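Local coordinates for WbbM protein (Klebsiella pneumoniae, PDB 6U4B), which acts as a trimeric, bifunctional O-antigen polymerase, probably with one glycosyltransferase module in each half of its chain, at residues Y197-A200 / I201-N205; A430-I434 / V435-F439; A455-Y458 / L459-L463; V481-M484 / V485-T489. One frame throughout, in Å; residues are numbered along the deposited sequence.

Overall arrangement
All four contacts are local, each made between residues a few positions apart, and together they illustrate how helices are started, braced and ended. Contact 1 lies in the DUF4422 region, on the opposite side of the chain's centre from the other three; its centre is about 60 Å from that of contact 4 and about 76 Å from that of contact 2. Contacts 2, 3 and 4 share the family 8 glycosyltransferase region. Contacts 2 and 3 touch, M436 CG lying 3.9 Å from L459 CD1, whereas the nearest atoms of contacts 2 and 4 are about 10 Å apart. Contact 2 approaches the metal site: the D433 side chain is about 10 Å from a bound magnesium ion.

Contact 1 (Y197-A200 / I201-N205); sequences YSTA and IKTFN
The carbonyl oxygen T199 O is gripped twice by a single residue, T203, one helical turn further on. T203 N donates to T199 O at 2.9 Å in the usual backbone bond, and the hydroxyl T203 OG1 adds a second bond to T199 O at 2.8 Å. The two donors arrive from opposite faces of the carbonyl plane, with OG1 standing 35° out of it. What brings the hydroxyl there is a first torsion of -59°, which sets OG1 beside the backbone N of T203 and points it back to the preceding turn. OG1 also has a weak hydrogen bond with Q271 NE2. The methyl CG2 of T199 slants past the same hydroxyl, 4.2 Å from T203 OG1. All this belongs to the first turns of helix 198-206 in the DUF4422 region, and the ladder of backbone bonds opens with I201 N donating to Y197 O at 2.8 Å. I201 also lies close to that oxygen, its CG1 3.2 Å from Y197 O. K202 runs back along its own turn: its CG lies 3.3 Å from S198 O, and a bend at the last torsion (chi4 67°) brings NZ within 4.0 Å of S198 CB. The ring of Y197 leads away to stack on W229 and to meet K268 in a cation-pi contact, while I201 packs on V190 of helix 180-193 and F204 on I267 of helix 253-272.

Contact 2 (A430-I434 / V435-F439); sequences AVKDI and VMEGF
Every atom of the D433 side chain meets M436, and OD1 meets V435 too. Its CB lies 4.0 Å from M436 CB, and CG comes closer, 3.7 Å from the same M436 CB, as the two side chains slant across each other. With CG anti to the backbone N (chi1 -168°), the carboxylate is carried over the first turn of the helix. There D433 OD1 accepts from M436 N at 3.1 Å, the donor sitting above the carboxylate plane, 75° out of it; V435 N adds a weak bond to D433 OD1 at 3.0 Å, and Y528 OH another. D433 OD2 rests 3.9 Å from M436 CB. This is an N-cap: D433 joins strand 428-432 to helix 434-441 in the family 8 glycosyltransferase region, its side chain about 8 Å from that of the magnesium ligand H560. A salt bridge clamps the same junction, K432 NZ donating to E437 OE2 at 2.8 Å. The K432 and E437 side chains meet at about a right angle, and the ammonium approaches OE2 on its anti side, 30° out of the carboxylate plane; NZ also makes a long, weak ion pair with D469. E437 OE1 is hydrogen-bonded to T545 OG1 of helix 543-554.

Contact 3 (A455-Y458 / L459-L463); sequences AGEY and LQKTL
The phenol ring of Y458 is met at a slant by T462, L459 and L463. T462 takes the CD1 and CE1 side: its OG1 lies 3.6 Å from Y458 CD1, and its methyl CG2 is 3.6 Å from Y458 CE1. L459 meets the other side of the ring, its CD2 packing 3.7 Å from Y458 CD2, and L463 CG comes within 4.2 Å of Y458 CE2. With CG anti to the backbone N and beside the carbonyl carbon (chi1 170°), the ring lies against the following turn, where T462 and L463 meet it. The backbone of Y458 is held too: Y458 O accepts from T462 N at 2.9 Å and, weakly, from L463 N at 3.3 Å, five residues on. On another side of the helix E457 and K461 cross aslant, their CG atoms 3.9 Å apart. K461 bends at chi2 (-66°) and chi4, which curls its NZ back to 3.9 Å from E457 OE2, a long salt bridge between a partly exposed and an exposed residue. The buried polar ends are tied elsewhere: Y458 OH is hydrogen-bonded to D508 OD2 and W503 N, and T462 OG1 to D450 OD1. Helix 455-461 is thereby fastened to helix 505-513 through D508, while L459 rests on V440 of helix 434-441.

Contact 4 (V481-M484 / V485-T489); sequences VKQM and VEENT
Q483 and E487, one turn apart, meet with amide and carboxylate planes almost perpendicular, 84° apart, near the end of helix 481-487, which a Schellman motif closes. Q483 NE2 donates to E487 OE2 at 3.0 Å, and the N-H points almost straight at its target (172°). The acceptor lies in the plane of the amide, while the amide comes to OE2 on its anti side, a little out of the carboxylate plane. In Q483, CG points opposite the backbone N across the CA-CB bond, and the side chain then bends at chi2 (65°), bringing the amide to E487. R517 forms a salt bridge with the same OE2, so this oxygen has two partners. V481 and V485 slant past each other, V481 CG1 being 4.1 Å from V485 CG2. M484 and T489 also cross at a slant, M484 CG lying 3.8 Å from T489 CB, and both side chains touch F514. Just before T489, N488, with positive phi, ends the helix; its N bonds weakly to V485 O, and its OD1 gives a weak cap to A491 N of helix 489-499. The wider bond of the motif runs from T489 N to M484 O at 3.0 Å, in the carbonyl plane and on a lone pair.

Contact 1 (Y197-A200 / I201-N205)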
loop_
_atom_site.group_PDB
_atom_site.type_symbol
_atom_site.label_atom_id
_atom_site.label_comp_id
_atom_site.label_asym_id
_atom_site.label_seq_id
_atom_site.Cartn_x
_atom_site.Cartn_y
_atom_site.Cartn_z
ATOM N N TYR A 197 -18.081 41.623 45.783
ATOM C CA TYR A 197 -19.157 40.645 45.712
ATOM C C TYR A 197 -19.382 39.898 47.019
ATOM O O TYR A 197 -20.272 39.043 47.075
ATOM C CB TYR A 197 -18.877 39.627 44.599
ATOM C CG TYR A 197 -19.244 40.098 43.214
ATOM C CD1 TYR A 197 -18.468 41.040 42.551
ATOM C CD2 TYR A 197 -20.362 39.590 42.561
ATOM C CE1 TYR A 197 -18.796 41.470 41.279
ATOM C CE2 TYR A 197 -20.697 40.011 41.287
ATOM C CZ TYR A 197 -19.912 40.953 40.653
ATOM O OH TYR A 197 -20.240 41.380 39.388
ATOM N N SER A 198 -18.605 40.194 48.065
ATOM C CA SER A 198 -18.663 39.393 49.284
ATOM C C SER A 198 -20.062 39.392 49.893
ATOM O O SER A 198 -20.540 38.351 50.359
ATOM C CB SER A 198 -17.639 39.903 50.297
ATOM O OG SER A 198 -17.951 41.217 50.721
ATOM N N THR A 199 -20.736 40.545 49.895
ATOM C CA THR A 199 -22.083 40.611 50.457
ATOM C C THR A 199 -23.088 39.879 49.573
ATOM O O THR A 199 -24.021 39.242 50.078
ATOM C CB THR A 199 -22.504 42.069 50.659
ATOM O OG1 THR A 199 -21.582 42.712 51.549
ATOM C CG2 THR A 199 -23.907 42.150 51.257
ATOM N N ALA A 200 -22.912 39.952 48.251
ATOM C CA ALA A 200 -23.791 39.213 47.351
ATOM C C ALA A 200 -23.601 37.709 47.504
ATOM O O ALA A 200 -24.561 36.938 47.386
ATOM C CB ALA A 200 -23.543 39.641 45.905
ATOM N N ILE A 201 -22.365 37.275 47.768
ATOM C CA ILE A 201 -22.108 35.857 48.017
ATOM C C ILE A 201 -22.825 35.403 49.281
ATOM O O ILE A 201 -23.462 34.342 49.311
ATOM C CB ILE A 201 -20.595 35.593 48.108
ATOM C CG1 ILE A 201 -19.914 35.907 46.774
ATOM C CG2 ILE A 201 -20.328 34.155 48.527
ATOM C CD1 ILE A 201 -18.400 35.932 46.859
ATOM N N LYS A 202 -22.726 36.203 50.349
ATOM C CA LYS A 202 -23.390 35.858 51.603
ATOM C C LYS A 202 -24.903 35.824 51.439
ATOM O O LYS A 202 -25.575 34.944 51.991
ATOM C CB LYS A 202 -23.014 36.855 52.699
ATOM C CG LYS A 202 -21.561 36.838 53.123
ATOM C CD LYS A 202 -21.373 37.728 54.343
ATOM C CE LYS A 202 -19.919 37.798 54.763
ATOM N NZ LYS A 202 -19.082 38.489 53.747
ATOM N N THR A 203 -25.456 36.786 50.698
ATOM C CA THR A 203 -26.903 36.859 50.523
ATOM C C THR A 203 -27.435 35.599 49.851
ATOM O O THR A 203 -28.410 34.995 50.316
ATOM C CB THR A 203 -27.269 38.097 49.703
ATOM O OG1 THR A 203 -26.802 39.273 50.372
ATOM C CG2 THR A 203 -28.778 38.189 49.518
ATOM N N PHE A 204 -26.797 35.182 48.758
ATOM C CA PHE A 204 -27.260 34.003 48.036
ATOM C C PHE A 204 -27.068 32.737 48.859
ATOM O O PHE A 204 -27.971 31.897 48.941
ATOM C CB PHE A 204 -26.533 33.881 46.699
ATOM C CG PHE A 204 -26.713 32.544 46.044
ATOM C CD1 PHE A 204 -27.940 32.177 45.519
ATOM C CD2 PHE A 204 -25.663 31.647 45.972
ATOM C CE1 PHE A 204 -28.115 30.940 44.919
ATOM C CE2 PHE A 204 -25.829 30.411 45.375
ATOM C CZ PHE A 204 -27.056 30.056 44.847
ATOM N N ASN A 205 -25.891 32.580 49.473
ATOM C CA ASN A 205 -25.609 31.360 50.222
ATOM C C ASN A 205 -26.567 31.187 51.395
ATOM O O ASN A 205 -26.967 30.062 51.714
ATOM C CB ASN A 205 -24.157 31.361 50.705
ATOM C CG ASN A 205 -23.186 30.911 49.628
ATOM O OD1 ASN A 205 -23.557 30.178 48.711
ATOM N ND2 ASN A 205 -21.935 31.345 49.737
#

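Contact 2 (A430-I434 / V435-F439)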
loop_
_atom_site.group_PDB
_atom_site.type_symbol
_atom_site.label_atom_id
_atom_site.label_comp_id
_atom_site.label_asym_id
_atom_site.label_seq_id
_atom_site.Cartn_x
_atom_site.Cartn_y
_atom_site.Cartn_z
ATOM N N ALA A 430 -32.965 4.154 -11.628
ATOM C CA ALA A 430 -32.558 2.910 -10.990
ATOM C C ALA A 430 -32.364 1.845 -12.058
ATOM O O ALA A 430 -32.714 2.033 -13.226
ATOM C CB ALA A 430 -33.581 2.458 -9.941
ATOM N N VAL A 431 -31.808 0.711 -11.637
ATOM C CA VAL A 431 -31.522 -0.407 -12.525
ATOM C C VAL A 431 -32.657 -1.415 -12.427
ATOM O O VAL A 431 -33.103 -1.756 -11.323
ATOM C CB VAL A 431 -30.173 -1.061 -12.184
ATOM C CG1 VAL A 431 -29.880 -2.200 -13.149
ATOM C CG2 VAL A 431 -29.063 -0.021 -12.218
ATOM N N LYS A 432 -33.126 -1.885 -13.583
ATOM C CA LYS A 432 -34.150 -2.918 -13.625
ATOM C C LYS A 432 -33.682 -4.165 -12.885
ATOM O O LYS A 432 -32.551 -4.624 -13.060
ATOM C CB LYS A 432 -34.487 -3.250 -15.079
ATOM C CG LYS A 432 -35.632 -4.228 -15.270
ATOM C CD LYS A 432 -35.593 -4.805 -16.680
ATOM C CE LYS A 432 -36.789 -5.692 -16.964
ATOM N NZ LYS A 432 -37.044 -6.666 -15.867
ATOM N N ASP A 433 -34.560 -4.709 -12.048
ATOM C CA ASP A 433 -34.231 -5.844 -11.184
ATOM C C ASP A 433 -34.411 -7.130 -11.985
ATOM O O ASP A 433 -35.536 -7.594 -12.195
ATOM C CB ASP A 433 -35.113 -5.827 -9.938
ATOM C CG ASP A 433 -34.649 -6.804 -8.868
ATOM O OD1 ASP A 433 -33.920 -7.766 -9.189
ATOM O OD2 ASP A 433 -35.029 -6.606 -7.693
ATOM N N ILE A 434 -33.299 -7.729 -12.419
ATOM C CA ILE A 434 -33.403 -8.975 -13.175
ATOM C C ILE A 434 -33.665 -10.172 -12.270
ATOM O O ILE A 434 -34.154 -11.203 -12.748
ATOM C CB ILE A 434 -32.149 -9.225 -14.031
ATOM C CG1 ILE A 434 -30.939 -9.542 -13.154
ATOM C CG2 ILE A 434 -31.866 -8.025 -14.924
ATOM C CD1 ILE A 434 -29.686 -9.841 -13.949
ATOM N N VAL A 435 -33.364 -10.069 -10.973
ATOM C CA VAL A 435 -33.725 -11.146 -10.055
ATOM C C VAL A 435 -35.237 -11.215 -9.894
ATOM O O VAL A 435 -35.831 -12.301 -9.935
ATOM C CB VAL A 435 -33.019 -10.967 -8.698
ATOM C CG1 VAL A 435 -33.515 -12.011 -7.710
ATOM C CG2 VAL A 435 -31.514 -11.072 -8.865
ATOM N N MET A 436 -35.887 -10.062 -9.714
ATOM C CA MET A 436 -37.345 -10.040 -9.714
ATOM C C MET A 436 -37.899 -10.477 -11.063
ATOM O O MET A 436 -38.949 -11.126 -11.123
ATOM C CB MET A 436 -37.856 -8.645 -9.351
ATOM C CG MET A 436 -39.376 -8.508 -9.371
ATOM S SD MET A 436 -40.208 -9.563 -8.169
ATOM C CE MET A 436 -39.754 -8.756 -6.633
ATOM N N GLU A 437 -37.203 -10.142 -12.154
ATOM C CA GLU A 437 -37.598 -10.642 -13.466
ATOM C C GLU A 437 -37.627 -12.165 -13.479
ATOM O O GLU A 437 -38.523 -12.772 -14.077
ATOM C CB GLU A 437 -36.647 -10.108 -14.538
ATOM C CG GLU A 437 -37.059 -10.439 -15.968
ATOM C CD GLU A 437 -36.059 -9.934 -16.989
ATOM O OE1 GLU A 437 -35.744 -10.682 -17.942
ATOM O OE2 GLU A 437 -35.577 -8.791 -16.836
ATOM N N GLY A 438 -36.662 -12.799 -12.810
ATOM C CA GLY A 438 -36.680 -14.249 -12.706
ATOM C C GLY A 438 -37.771 -14.758 -11.784
ATOM O O GLY A 438 -38.393 -15.788 -12.056
ATOM N N PHE A 439 -38.016 -14.047 -10.677
ATOM C CA PHE A 439 -39.085 -14.445 -9.767
ATOM C C PHE A 439 -40.435 -14.449 -10.472
ATOM O O PHE A 439 -41.252 -15.353 -10.263
ATOM C CB PHE A 439 -39.122 -13.516 -8.553
ATOM C CG PHE A 439 -37.977 -13.712 -7.598
ATOM C CD1 PHE A 439 -37.190 -14.851 -7.658
ATOM C CD2 PHE A 439 -37.696 -12.759 -6.632
ATOM C CE1 PHE A 439 -36.138 -15.030 -6.777
ATOM C CE2 PHE A 439 -36.646 -12.934 -5.749
ATOM C CZ PHE A 439 -35.867 -14.072 -5.823
#

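Contact 3 (A455-Y458 / L459-L463)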
loop_
_atom_site.group_PDB
_atom_site.type_symbol
_atom_site.label_atom_id
_atom_site.label_comp_id
_atom_site.label_asym_id
_atom_site.label_seq_id
_atom_site.Cartn_x
_atom_site.Cartn_y
_atom_site.Cartn_z
ATOM N N ALA A 455 -45.166 -14.096 -7.894
ATOM C CA ALA A 455 -44.574 -12.761 -7.839
ATOM C C ALA A 455 -45.196 -11.825 -8.869
ATOM O O ALA A 455 -45.371 -10.629 -8.605
ATOM C CB ALA A 455 -43.065 -12.851 -8.041
ATOM N N GLY A 456 -45.547 -12.354 -10.043
ATOM C CA GLY A 456 -46.177 -11.519 -11.054
ATOM C C GLY A 456 -47.517 -10.972 -10.601
ATOM O O GLY A 456 -47.814 -9.788 -10.783
ATOM N N GLU A 457 -48.352 -11.832 -10.014
ATOM C CA GLU A 457 -49.634 -11.365 -9.500
ATOM C C GLU A 457 -49.438 -10.402 -8.333
ATOM O O GLU A 457 -50.170 -9.412 -8.203
ATOM C CB GLU A 457 -50.504 -12.549 -9.076
ATOM C CG GLU A 457 -51.954 -12.171 -8.830
ATOM C CD GLU A 457 -52.721 -13.242 -8.085
ATOM O OE1 GLU A 457 -52.468 -14.441 -8.329
ATOM O OE2 GLU A 457 -53.571 -12.881 -7.243
ATOM N N TYR A 458 -48.452 -10.676 -7.474
ATOM C CA TYR A 458 -48.159 -9.785 -6.353
ATOM C C TYR A 458 -47.780 -8.392 -6.837
ATOM O O TYR A 458 -48.223 -7.386 -6.268
ATOM C CB TYR A 458 -47.040 -10.380 -5.496
ATOM C CG TYR A 458 -46.473 -9.446 -4.445
ATOM C CD1 TYR A 458 -47.158 -9.202 -3.261
ATOM C CD2 TYR A 458 -45.242 -8.825 -4.628
ATOM C CE1 TYR A 458 -46.639 -8.355 -2.293
ATOM C CE2 TYR A 458 -44.713 -7.975 -3.666
ATOM C CZ TYR A 458 -45.419 -7.743 -2.501
ATOM O OH TYR A 458 -44.902 -6.901 -1.539
ATOM N N LEU A 459 -46.971 -8.313 -7.894
ATOM C CA LEU A 459 -46.564 -7.015 -8.417
ATOM C C LEU A 459 -47.752 -6.250 -8.992
ATOM O O LEU A 459 -47.849 -5.028 -8.829
ATOM C CB LEU A 459 -45.475 -7.194 -9.476
ATOM C CG LEU A 459 -44.130 -7.766 -9.011
ATOM C CD1 LEU A 459 -43.026 -7.449 -10.014
ATOM C CD2 LEU A 459 -43.764 -7.276 -7.618
ATOM N N GLN A 460 -48.672 -6.950 -9.660
ATOM C CA GLN A 460 -49.800 -6.269 -10.287
ATOM C C GLN A 460 -50.859 -5.855 -9.271
ATOM O O GLN A 460 -51.430 -4.764 -9.379
ATOM C CB GLN A 460 -50.424 -7.158 -11.364
ATOM C CG GLN A 460 -49.869 -6.918 -12.757
ATOM C CD GLN A 460 -50.694 -7.587 -13.833
ATOM O OE1 GLN A 460 -50.851 -8.807 -13.845
ATOM N NE2 GLN A 460 -51.235 -6.785 -14.745
ATOM N N LYS A 461 -51.140 -6.707 -8.286
ATOM C CA LYS A 461 -52.230 -6.450 -7.349
ATOM C C LYS A 461 -51.771 -5.621 -6.152
ATOM O O LYS A 461 -52.343 -4.565 -5.863
ATOM C CB LYS A 461 -52.844 -7.776 -6.883
ATOM C CG LYS A 461 -53.352 -8.655 -8.014
ATOM C CD LYS A 461 -54.528 -8.016 -8.732
ATOM C CE LYS A 461 -54.993 -8.873 -9.902
ATOM N NZ LYS A 461 -55.346 -10.256 -9.474
ATOM N N THR A 462 -50.741 -6.088 -5.446
ATOM C CA THR A 462 -50.315 -5.395 -4.234
ATOM C C THR A 462 -49.547 -4.116 -4.558
ATOM O O THR A 462 -49.738 -3.090 -3.895
ATOM C CB THR A 462 -49.469 -6.323 -3.364
ATOM O OG1 THR A 462 -50.251 -7.457 -2.972
ATOM C CG2 THR A 462 -48.986 -5.595 -2.120
ATOM N N LEU A 463 -48.684 -4.153 -5.573
ATOM C CA LEU A 463 -47.873 -2.993 -5.917
ATOM C C LEU A 463 -48.513 -2.111 -6.982
ATOM O O LEU A 463 -47.987 -1.028 -7.261
ATOM C CB LEU A 463 -46.477 -3.437 -6.374
ATOM C CG LEU A 463 -45.668 -4.271 -5.377
ATOM C CD1 LEU A 463 -44.186 -4.225 -5.716
ATOM C CD2 LEU A 463 -45.902 -3.817 -3.937
#

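Contact 4 (V481-M484 / V485-T489)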
loop_
_atom_site.group_PDB
_atom_site.type_symbol
_atom_site.label_atom_id
_atom_site.label_comp_id
_atom_site.label_asym_id
_atom_site.label_seq_id
_atom_site.Cartn_x
_atom_site.Cartn_y
_atom_site.Cartn_z
ATOM N N VAL A 481 -34.893 14.547 -5.738
ATOM C CA VAL A 481 -35.436 15.103 -4.501
ATOM C C VAL A 481 -36.288 16.331 -4.791
ATOM O O VAL A 481 -37.370 16.500 -4.213
ATOM C CB VAL A 481 -34.299 15.423 -3.514
ATOM C CG1 VAL A 481 -34.857 16.049 -2.246
ATOM C CG2 VAL A 481 -33.513 14.163 -3.184
ATOM N N LYS A 482 -35.822 17.203 -5.691
ATOM C CA LYS A 482 -36.570 18.420 -5.999
ATOM C C LYS A 482 -37.982 18.100 -6.475
ATOM O O LYS A 482 -38.943 18.777 -6.088
ATOM C CB LYS A 482 -35.828 19.251 -7.046
ATOM C CG LYS A 482 -36.663 20.393 -7.611
ATOM C CD LYS A 482 -35.890 21.701 -7.663
ATOM C CE LYS A 482 -34.797 21.667 -8.715
ATOM N NZ LYS A 482 -34.130 22.993 -8.845
ATOM N N GLN A 483 -38.130 17.068 -7.307
ATOM C CA GLN A 483 -39.463 16.674 -7.751
ATOM C C GLN A 483 -40.260 16.054 -6.610
ATOM O O GLN A 483 -41.469 16.288 -6.494
ATOM C CB GLN A 483 -39.363 15.705 -8.927
ATOM C CG GLN A 483 -40.672 15.492 -9.666
ATOM C CD GLN A 483 -41.159 16.751 -10.361
ATOM O OE1 GLN A 483 -40.364 17.598 -10.768
ATOM N NE2 GLN A 483 -42.474 16.881 -10.493
ATOM N N MET A 484 -39.602 15.263 -5.758
ATOM C CA MET A 484 -40.293 14.670 -4.618
ATOM C C MET A 484 -40.778 15.730 -3.639
ATOM O O MET A 484 -41.821 15.552 -3.000
ATOM C CB MET A 484 -39.380 13.672 -3.904
ATOM C CG MET A 484 -39.074 12.430 -4.710
ATOM S SD MET A 484 -38.127 11.219 -3.774
ATOM C CE MET A 484 -37.976 9.920 -4.993
ATOM N N VAL A 485 -40.038 16.833 -3.503
ATOM C CA VAL A 485 -40.478 17.914 -2.629
ATOM C C VAL A 485 -41.728 18.578 -3.194
ATOM O O VAL A 485 -42.676 18.876 -2.456
ATOM C CB VAL A 485 -39.337 18.927 -2.421
ATOM C CG1 VAL A 485 -39.862 20.190 -1.750
ATOM C CG2 VAL A 485 -38.227 18.304 -1.594
ATOM N N GLU A 486 -41.758 18.810 -4.509
ATOM C CA GLU A 486 -42.915 19.461 -5.111
ATOM C C GLU A 486 -44.158 18.584 -5.019
ATOM O O GLU A 486 -45.259 19.086 -4.768
ATOM C CB GLU A 486 -42.619 19.824 -6.567
ATOM C CG GLU A 486 -43.858 20.194 -7.387
ATOM C CD GLU A 486 -44.428 21.569 -7.050
ATOM O OE1 GLU A 486 -44.764 22.316 -7.994
ATOM O OE2 GLU A 486 -44.550 21.908 -5.853
ATOM N N GLU A 487 -44.005 17.277 -5.209
ATOM C CA GLU A 487 -45.132 16.354 -5.171
ATOM C C GLU A 487 -45.419 15.815 -3.774
ATOM O O GLU A 487 -46.400 15.084 -3.601
ATOM C CB GLU A 487 -44.885 15.182 -6.127
ATOM C CG GLU A 487 -44.651 15.594 -7.572
ATOM C CD GLU A 487 -44.555 14.405 -8.509
ATOM O OE1 GLU A 487 -44.791 13.265 -8.055
ATOM O OE2 GLU A 487 -44.246 14.610 -9.702
ATOM N N ASN A 488 -44.600 16.172 -2.781
ATOM C CA ASN A 488 -44.698 15.620 -1.427
ATOM C C ASN A 488 -44.727 14.093 -1.460
ATOM O O ASN A 488 -45.532 13.446 -0.786
ATOM C CB ASN A 488 -45.914 16.178 -0.683
ATOM C CG ASN A 488 -45.725 16.171 0.824
ATOM O OD1 ASN A 488 -44.923 15.400 1.359
ATOM N ND2 ASN A 488 -46.460 17.031 1.515
ATOM N N THR A 489 -43.836 13.513 -2.272
ATOM C CA THR A 489 -43.731 12.062 -2.377
ATOM C C THR A 489 -43.501 11.411 -1.019
ATOM O O THR A 489 -43.958 10.287 -0.781
ATOM C CB THR A 489 -42.592 11.694 -3.336
ATOM O OG1 THR A 489 -42.800 12.343 -4.598
ATOM C CG2 THR A 489 -42.523 10.186 -3.552
#